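Local atomic coordinates of pyridine synthase TbtD (Thermobispora bispora, PDB entry 5WA4), a protein that probably catalyses the formal [4+2] aza-cycloaddition that forms the central pyridine ring of the thiopeptide antibiotic thiomuracin, and binds the leader peptide of its substrate. Residues Val173-Ala178 / Arg247-Arg252. Sequence-based numbering, arbitrary orientation.
Sequences VATAHA and REWVRR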
loop_
_atom_site.group_PDB
_atom_site.type_symbol
_atom_site.label_atom_id
_atom_site.label_comp_id
_atom_site.label_asym_id
_atom_site.label_seq_id
_atom_site.Cartn_x
_atom_site.Cartn_y
_atom_site.Cartn_z
ATOM N N VAL E 173 21.346 3.107 28.973
ATOM C CA VAL E 173 22.501 3.859 28.482
ATOM C C VAL E 173 23.774 2.995 28.429
ATOM O O VAL E 173 24.550 3.090 27.485
ATOM C CB VAL E 173 22.780 5.105 29.373
ATOM C CG1 VAL E 173 24.041 5.834 28.922
ATOM C CG2 VAL E 173 21.606 6.057 29.358
ATOM N N ALA E 174 23.975 2.160 29.449
ATOM C CA ALA E 174 25.220 1.411 29.601
ATOM C C ALA E 174 25.372 0.356 28.503
ATOM O O ALA E 174 26.455 0.200 27.913
ATOM C CB ALA E 174 25.290 0.762 30.967
ATOM N N THR E 175 24.279 -0.357 28.239
ATOM C CA THR E 175 24.226 -1.324 27.160
ATOM C C THR E 175 24.529 -0.690 25.789
ATOM O O THR E 175 25.301 -1.261 24.988
ATOM C CB THR E 175 22.868 -2.022 27.139
ATOM O OG1 THR E 175 22.663 -2.658 28.406
ATOM C CG2 THR E 175 22.811 -3.079 26.052
ATOM N N ALA E 176 23.953 0.477 25.507
ATOM C CA ALA E 176 24.185 1.094 24.199
ATOM C C ALA E 176 25.600 1.599 24.077
ATOM O O ALA E 176 26.114 1.716 22.969
ATOM C CB ALA E 176 23.224 2.225 23.939
ATOM N N HIS E 177 26.239 1.926 25.203
ATOM C CA HIS E 177 27.599 2.471 25.118
ATOM C C HIS E 177 28.618 1.337 25.010
ATOM O O HIS E 177 29.513 1.363 24.162
ATOM C CB HIS E 177 27.933 3.365 26.316
ATOM C CG HIS E 177 29.197 4.142 26.133
ATOM N ND1 HIS E 177 29.466 4.863 24.990
ATOM C CD2 HIS E 177 30.290 4.270 26.923
ATOM C CE1 HIS E 177 30.658 5.423 25.093
ATOM N NE2 HIS E 177 31.179 5.079 26.256
ATOM N N ALA E 178 28.458 0.339 25.868
ATOM C CA ALA E 178 29.421 -0.730 25.991
ATOM C C ALA E 178 29.267 -1.784 24.899
ATOM O O ALA E 178 30.244 -2.175 24.270
ATOM C CB ALA E 178 29.303 -1.376 27.370
ATOM N N ARG E 247 28.441 -1.675 36.022
ATOM C CA ARG E 247 29.558 -2.544 35.717
ATOM C C ARG E 247 29.164 -4.000 35.670
ATOM O O ARG E 247 29.627 -4.735 34.790
ATOM C CB ARG E 247 30.708 -2.350 36.711
ATOM C CG ARG E 247 31.472 -1.168 36.309
ATOM C CD ARG E 247 32.807 -1.563 35.697
ATOM N NE ARG E 247 32.993 -0.638 34.581
ATOM C CZ ARG E 247 33.911 -0.742 33.620
ATOM N NH1 ARG E 247 34.805 -1.713 33.628
ATOM N NH2 ARG E 247 33.929 0.131 32.627
ATOM N N GLU E 248 28.292 -4.442 36.566
ATOM C CA GLU E 248 27.988 -5.848 36.468
ATOM C C GLU E 248 27.002 -6.104 35.370
ATOM O O GLU E 248 27.008 -7.189 34.793
ATOM C CB GLU E 248 27.482 -6.452 37.761
ATOM C CG GLU E 248 28.660 -7.006 38.486
ATOM C CD GLU E 248 28.575 -8.501 38.753
ATOM O OE1 GLU E 248 27.543 -9.136 38.417
ATOM O OE2 GLU E 248 29.606 -9.046 39.218
ATOM N N TRP E 249 26.185 -5.109 35.049
ATOM C CA TRP E 249 25.249 -5.282 33.962
ATOM C C TRP E 249 26.033 -5.560 32.706
ATOM O O TRP E 249 25.823 -6.595 32.083
ATOM C CB TRP E 249 24.355 -4.067 33.765
ATOM C CG TRP E 249 23.325 -4.306 32.687
ATOM C CD1 TRP E 249 23.219 -3.656 31.477
ATOM C CD2 TRP E 249 22.274 -5.284 32.704
ATOM N NE1 TRP E 249 22.152 -4.168 30.762
ATOM C CE2 TRP E 249 21.566 -5.166 31.496
ATOM C CE3 TRP E 249 21.869 -6.245 33.624
ATOM C CZ2 TRP E 249 20.485 -5.964 31.195
ATOM C CZ3 TRP E 249 20.790 -7.038 33.319
ATOM C CH2 TRP E 249 20.111 -6.897 32.121
ATOM N N VAL E 250 26.909 -4.630 32.334
ATOM C CA VAL E 250 27.716 -4.795 31.134
ATOM C C VAL E 250 28.439 -6.143 31.126
ATOM O O VAL E 250 28.263 -6.955 30.213
ATOM C CB VAL E 250 28.753 -3.690 30.991
ATOM C CG1 VAL E 250 29.724 -4.051 29.871
ATOM C CG2 VAL E 250 28.074 -2.353 30.716
ATOM N N ARG E 251 29.193 -6.401 32.187
ATOM C CA ARG E 251 30.043 -7.585 32.292
ATOM C C ARG E 251 29.300 -8.914 32.073
ATOM O O ARG E 251 29.893 -9.915 31.666
ATOM C CB ARG E 251 30.730 -7.589 33.657
ATOM C CG ARG E 251 31.685 -8.700 33.845
ATOM C CD ARG E 251 32.051 -8.881 35.272
ATOM N NE ARG E 251 32.139 -7.596 35.914
ATOM C CZ ARG E 251 31.728 -7.360 37.153
ATOM N NH1 ARG E 251 31.289 -8.355 37.921
ATOM N NH2 ARG E 251 31.843 -6.138 37.647
ATOM N N ARG E 252 27.999 -8.889 32.309
ATOM C CA ARG E 252 27.128 -10.055 32.303
ATOM C C ARG E 252 26.414 -10.163 30.958
ATOM O O ARG E 252 25.818 -11.192 30.623
ATOM C CB ARG E 252 26.111 -9.929 33.444
ATOM C CG ARG E 252 25.140 -11.071 33.642
ATOM C CD ARG E 252 24.696 -11.092 35.112
ATOM N NE ARG E 252 25.441 -12.059 35.929
ATOM C CZ ARG E 252 25.451 -12.076 37.261
ATOM N NH1 ARG E 252 24.772 -11.156 37.942
ATOM N NH2 ARG E 252 26.151 -13.002 37.914
#
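Val250 reaches across to two alanines one helical turn apart, Ala174 and Ala178, and loses the most surface to the contact. Both methyls of Val250 face the Ala178 methyl, CG1 and CG2 each 3.7 Å from Ala178 CB; CG2 also lies 4.2 Å from Ala174 CB, a looser apolar touch. Small side chains on helix 173-178 thus meet a branched one on 247-252, and the short helix axes pass 9.6 Å apart, crossing at -49°.

Beside this apolar patch, Trp249 donates from NE1 to Thr175 OG1 (2.8 Å). The acceptor sits only 6° out of the indole plane, hence at the ring edge, but the N-H...O angle of 135° shows a bent bond. CG, anti to the backbone N of Trp249, carries the NE1 edge of the indole across to the Thr175 hydroxyl.

That hydroxyl is also hydrogen-bonded to Leu171 O and Thr321 OG1. Trp249 NE1 bonds to Thr321 OG1 too, so its single N-H is shared between two hydroxyl oxygens, in keeping with the bend. Helix 307-328 supplies Thr321 and His324, the latter stacked on the indole; helix 135-159 also touches Trp249, while helix 220-235 packs against Ala174 through Val230.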